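Local coordinates for DYNE7 (Micromonospora chersina, PDB 2XEM), which probably acts as the hot-dog fold thioesterase of dynemicin biosynthesis, releasing the polyene made by the enediyne polyketide synthase, and binds a conjugated hexaenone, at residues E21-L24 with V25-Y29; A31-L34 with H35-G38. All coordinates share one frame; numbering follows the deposited sequence.

Contact 1 of 2, residues E21-L24 with V25-Y29; sequences ETNL and VGNVY
Glu21 and Tyr29 close the neck of a chain reversal: Tyr29 N donates a hydrogen bond to Glu21 O at 2.9 Å, in the carbonyl plane, while a type I beta turn from Asn23 to Gly26 forms the tip, where Gly26 N reaches Asn23 O at 2.8 Å. Within the loop lies the side chain of Asn23. Its CG sits between the backbone N and the carbonyl carbon (chi1 72°), which lays the amide across the turn. Asn23 OD1 takes the N-H of Val25, with Val25 N at 3.2 Å, but from well above the amide plane, 65° out of it. Because a side-chain oxygen here accepts the N-H two residues further on, the tip is also an Asx turn. Asn23 ND2 extends the other way and lies 2.8 Å from Asn27 O. This loop of the hot-dog domain joins strand 11-16 to the long helix 32-48, and its tip is near the bound hexaenone, which touches Val25. CG2 of Val25 packs 3.4 Å from Asn23 OD1, the two side chains running alongside each other. At the neck, Val28 leans on the backbone, its CG1 3.6 Å from Glu21 O, and CG of Asn23 meets the edge of the Tyr29 ring. The tyrosine hydroxyl continues to Glu42 of the third subunit; Thr22 OG1 bonds Phe19 O and also Leu24 N of the second subunit.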
loop_
_atom_site.group_PDB
_atom_site.type_symbol
_atom_site.label_atom_id
_atom_site.label_comp_id
_atom_site.label_asym_id
_atom_site.label_seq_id
_atom_site.Cartn_x
_atom_site.Cartn_y
_atom_site.Cartn_z
ATOM N N GLU D 21 0.001 0.440 7.955
ATOM C CA GLU D 21 0.438 1.810 7.673
ATOM C C GLU D 21 1.615 2.207 8.567
ATOM O O GLU D 21 2.198 3.286 8.404
ATOM C CB GLU D 21 -0.707 2.813 7.837
ATOM C CG GLU D 21 -1.768 2.645 6.783
ATOM C CD GLU D 21 -2.969 3.543 7.014
ATOM O OE1 GLU D 21 -3.376 3.744 8.183
ATOM O OE2 GLU D 21 -3.465 4.106 6.022
ATOM N N THR D 22 1.955 1.343 9.510
ATOM C CA THR D 22 3.096 1.579 10.357
ATOM C C THR D 22 4.355 0.992 9.698
ATOM O O THR D 22 4.298 0.516 8.566
ATOM C CB THR D 22 2.826 1.080 11.797
ATOM O OG1 THR D 22 2.777 -0.349 11.785
ATOM C CG2 THR D 22 1.547 1.700 12.422
ATOM N N ASN D 23 5.494 1.078 10.390
ATOM C CA ASN D 23 6.754 0.514 9.938
ATOM C C ASN D 23 7.576 0.165 11.169
ATOM O O ASN D 23 7.131 0.425 12.287
ATOM C CB ASN D 23 7.468 1.474 8.968
ATOM C CG ASN D 23 8.047 2.675 9.627
ATOM O OD1 ASN D 23 9.252 2.730 9.875
ATOM N ND2 ASN D 23 7.225 3.621 9.982
ATOM N N LEU D 24 8.734 -0.487 10.981
ATOM C CA LEU D 24 9.549 -0.981 12.082
ATOM C C LEU D 24 9.982 0.101 13.083
ATOM O O LEU D 24 10.178 -0.228 14.240
ATOM C CB LEU D 24 10.739 -1.800 11.539
ATOM C CG LEU D 24 11.937 -1.053 10.952
ATOM C CD1 LEU D 24 12.972 -2.009 10.490
ATOM C CD2 LEU D 24 11.558 -0.178 9.792
ATOM N N VAL D 25 10.100 1.382 12.657
ATOM C CA VAL D 25 10.365 2.510 13.563
ATOM C C VAL D 25 9.236 2.669 14.622
ATOM O O VAL D 25 9.505 3.137 15.723
ATOM C CB VAL D 25 10.689 3.836 12.796
ATOM C CG1 VAL D 25 10.985 4.986 13.756
ATOM C CG2 VAL D 25 11.870 3.644 11.848
ATOM N N GLY D 26 8.025 2.234 14.293
ATOM C CA GLY D 26 6.880 2.221 15.197
ATOM C C GLY D 26 5.817 3.260 14.889
ATOM O O GLY D 26 4.735 3.242 15.483
ATOM N N ASN D 27 6.099 4.161 13.952
ATOM C CA ASN D 27 5.178 5.238 13.547
ATOM C C ASN D 27 4.539 4.976 12.186
ATOM O O ASN D 27 4.872 3.986 11.524
ATOM C CB ASN D 27 5.911 6.608 13.526
ATOM C CG ASN D 27 7.240 6.624 12.806
ATOM O OD1 ASN D 27 8.262 6.839 13.435
ATOM N ND2 ASN D 27 7.283 6.367 11.509
ATOM N N VAL D 28 3.621 5.866 11.763
ATOM C CA VAL D 28 3.014 5.829 10.431
ATOM C C VAL D 28 4.088 6.188 9.404
ATOM O O VAL D 28 4.716 7.249 9.513
ATOM C CB VAL D 28 1.761 6.739 10.299
ATOM C CG1 VAL D 28 1.194 6.708 8.878
ATOM C CG2 VAL D 28 0.691 6.332 11.307
ATOM N N TYR D 29 4.327 5.281 8.442
ATOM C CA TYR D 29 5.246 5.553 7.345
ATOM C C TYR D 29 4.777 6.801 6.561
ATOM O O TYR D 29 3.587 6.904 6.233
ATOM C CB TYR D 29 5.365 4.326 6.432
ATOM C CG TYR D 29 6.508 4.470 5.452
ATOM C CD1 TYR D 29 6.272 4.831 4.125
ATOM C CD2 TYR D 29 7.830 4.318 5.867
ATOM C CE1 TYR D 29 7.324 5.003 3.231
ATOM C CE2 TYR D 29 8.885 4.509 4.988
ATOM C CZ TYR D 29 8.627 4.803 3.662
ATOM O OH TYR D 29 9.680 4.885 2.798
#

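Contact 2 of 2, residues A31-L34 with H35-G38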
loop_
_atom_site.group_PDB
_atom_site.type_symbol
_atom_site.label_atom_id
_atom_site.label_comp_id
_atom_site.label_asym_id
_atom_site.label_seq_id
_atom_site.Cartn_x
_atom_site.Cartn_y
_atom_site.Cartn_z
ATOM N N ALA D 31 4.630 8.130 3.583
ATOM C CA ALA D 31 3.892 8.136 2.308
ATOM C C ALA D 31 2.368 7.883 2.467
ATOM O O ALA D 31 1.598 8.295 1.603
ATOM C CB ALA D 31 4.498 7.121 1.361
ATOM N N HIS D 32 1.947 7.203 3.560
ATOM C CA HIS D 32 0.523 7.015 3.876
ATOM C C HIS D 32 -0.280 8.283 4.022
ATOM O O HIS D 32 -1.453 8.307 3.649
ATOM C CB HIS D 32 0.303 6.030 5.048
ATOM C CG HIS D 32 0.910 4.683 4.755
ATOM N ND1 HIS D 32 0.486 3.916 3.686
ATOM C CD2 HIS D 32 1.936 4.049 5.362
ATOM C CE1 HIS D 32 1.240 2.831 3.693
ATOM N NE2 HIS D 32 2.139 2.876 4.674
ATOM N N TYR D 33 0.343 9.352 4.528
ATOM C CA TYR D 33 -0.306 10.663 4.661
ATOM C C TYR D 33 -0.785 11.200 3.303
ATOM O O TYR D 33 -1.806 11.895 3.236
ATOM C CB TYR D 33 0.647 11.660 5.328
ATOM C CG TYR D 33 0.889 11.394 6.797
ATOM C CD1 TYR D 33 0.272 12.169 7.774
ATOM C CD2 TYR D 33 1.784 10.398 7.215
ATOM C CE1 TYR D 33 0.555 11.980 9.124
ATOM C CE2 TYR D 33 2.059 10.192 8.563
ATOM C CZ TYR D 33 1.450 10.991 9.514
ATOM O OH TYR D 33 1.737 10.802 10.838
ATOM N N LEU D 34 -0.054 10.885 2.236
ATOM C CA LEU D 34 -0.457 11.257 0.868
ATOM C C LEU D 34 -1.604 10.421 0.368
ATOM O O LEU D 34 -2.476 10.984 -0.261
ATOM C CB LEU D 34 0.741 11.237 -0.129
ATOM C CG LEU D 34 1.763 12.390 0.025
ATOM C CD1 LEU D 34 1.087 13.756 0.118
ATOM C CD2 LEU D 34 2.715 12.161 1.227
ATOM N N HIS D 35 -1.643 9.092 0.665
ATOM C CA HIS D 35 -2.810 8.260 0.368
ATOM C C HIS D 35 -4.058 8.849 0.986
ATOM O O HIS D 35 -5.093 8.880 0.335
ATOM C CB HIS D 35 -2.649 6.805 0.880
ATOM C CG HIS D 35 -1.686 6.005 0.096
ATOM N ND1 HIS D 35 -2.107 5.120 -0.843
ATOM C CD2 HIS D 35 -0.342 5.944 0.193
ATOM C CE1 HIS D 35 -1.015 4.569 -1.334
ATOM N NE2 HIS D 35 0.073 5.056 -0.745
ATOM N N TRP D 36 -3.951 9.323 2.252
ATOM C CA TRP D 36 -5.070 9.862 3.006
ATOM C C TRP D 36 -5.694 11.109 2.375
ATOM O O TRP D 36 -6.886 11.328 2.557
ATOM C CB TRP D 36 -4.674 10.145 4.452
ATOM C CG TRP D 36 -4.205 8.954 5.238
ATOM C CD1 TRP D 36 -4.333 7.628 4.907
ATOM C CD2 TRP D 36 -3.526 8.992 6.490
ATOM N NE1 TRP D 36 -3.750 6.846 5.865
ATOM C CE2 TRP D 36 -3.247 7.654 6.856
ATOM C CE3 TRP D 36 -3.126 10.037 7.357
ATOM C CZ2 TRP D 36 -2.596 7.330 8.043
ATOM C CZ3 TRP D 36 -2.437 9.716 8.518
ATOM C CH2 TRP D 36 -2.193 8.379 8.860
ATOM N N GLN D 37 -4.898 11.905 1.638
ATOM C CA GLN D 37 -5.403 13.037 0.825
ATOM C C GLN D 37 -6.360 12.531 -0.247
ATOM O O GLN D 37 -7.418 13.126 -0.449
ATOM C CB GLN D 37 -4.239 13.780 0.156
ATOM C CG GLN D 37 -3.393 14.546 1.145
ATOM C CD GLN D 37 -2.292 15.343 0.493
ATOM O OE1 GLN D 37 -2.133 15.379 -0.722
ATOM N NE2 GLN D 37 -1.497 16.001 1.304
ATOM N N GLY D 38 -5.966 11.435 -0.909
ATOM C CA GLY D 38 -6.775 10.745 -1.901
ATOM C C GLY D 38 -8.073 10.246 -1.280
ATOM O O GLY D 38 -9.144 10.517 -1.812
#
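His35 and Trp36 fold back over the opening turn of helix 32-48, each resting on residues three or four places earlier, and Leu34, third in buried surface, lies alongside Gln37. The indole of Trp36 lies over the carbonyl of His32: His32 O sits 3.2 Å above the ring plane, displaced toward the rim, while the same oxygen accepts a hydrogen bond from Trp36 N at 3.0 Å. With CG beside its own backbone N and chi2 near zero (-14°), the indole is swept back toward the start of the helix. Trp36 CZ3 thus comes over one face of the Tyr33 ring, 3.7 Å from Tyr33 CD1, with the planes inclined at 44°. NE1 of Trp36 bonds to Glu21, from the loop before the helix.

His35 turns its imidazole toward Ala31, with Ala31 O near the ring plane, 3.4 Å from His35 CD2 at the edge. The ring runs beside that of His32, with planes 38° apart. Its nitrogens serve the assembly: NE2 bonds to NE2 of His35 in the third subunit, and ND1 to Asp20 of the fourth. On another side of the helix, CD1 of Leu34 lies against the amide of Gln37, 3.6 Å from Gln37 NE2, and that nitrogen bonds to Tyr101 OH. This is the central helix of the hot-dog fold, with Tyr33, Leu34 and Gln37 packed against its curved sheet.

Since two His35 rings share an NE2-NE2 hydrogen bond, one of those nitrogens must carry a proton and the other offer a lone pair, in an order the geometry leaves unassigned; the Asp20 carboxylate of the fourth subunit would probably favour a proton on ND1.

Overall arrangement
Contacts 1 and 2 follow one another in the chain, their centres about 14 Å apart, and show how a hot-dog domain ties a ligand-side loop to its central helix. Glu21 OE2 makes a probable hydrogen bond of 2.8 Å to Trp36 NE1, and Glu21 O packs 3.1 Å from His32 CD2. Val28 adds an apolar join, with Val28 CG1 3.6 Å from Tyr33 CE2. The hexaenone lies nearer the loop. In contact 1 the side chain of Val25 is about 4 Å from the bound hexaenone. In contact 2 the side chain of Ala31 is about 10 Å from the bound hexaenone. Residues of both contacts touch other subunits, Tyr29 and His35 both reaching the third.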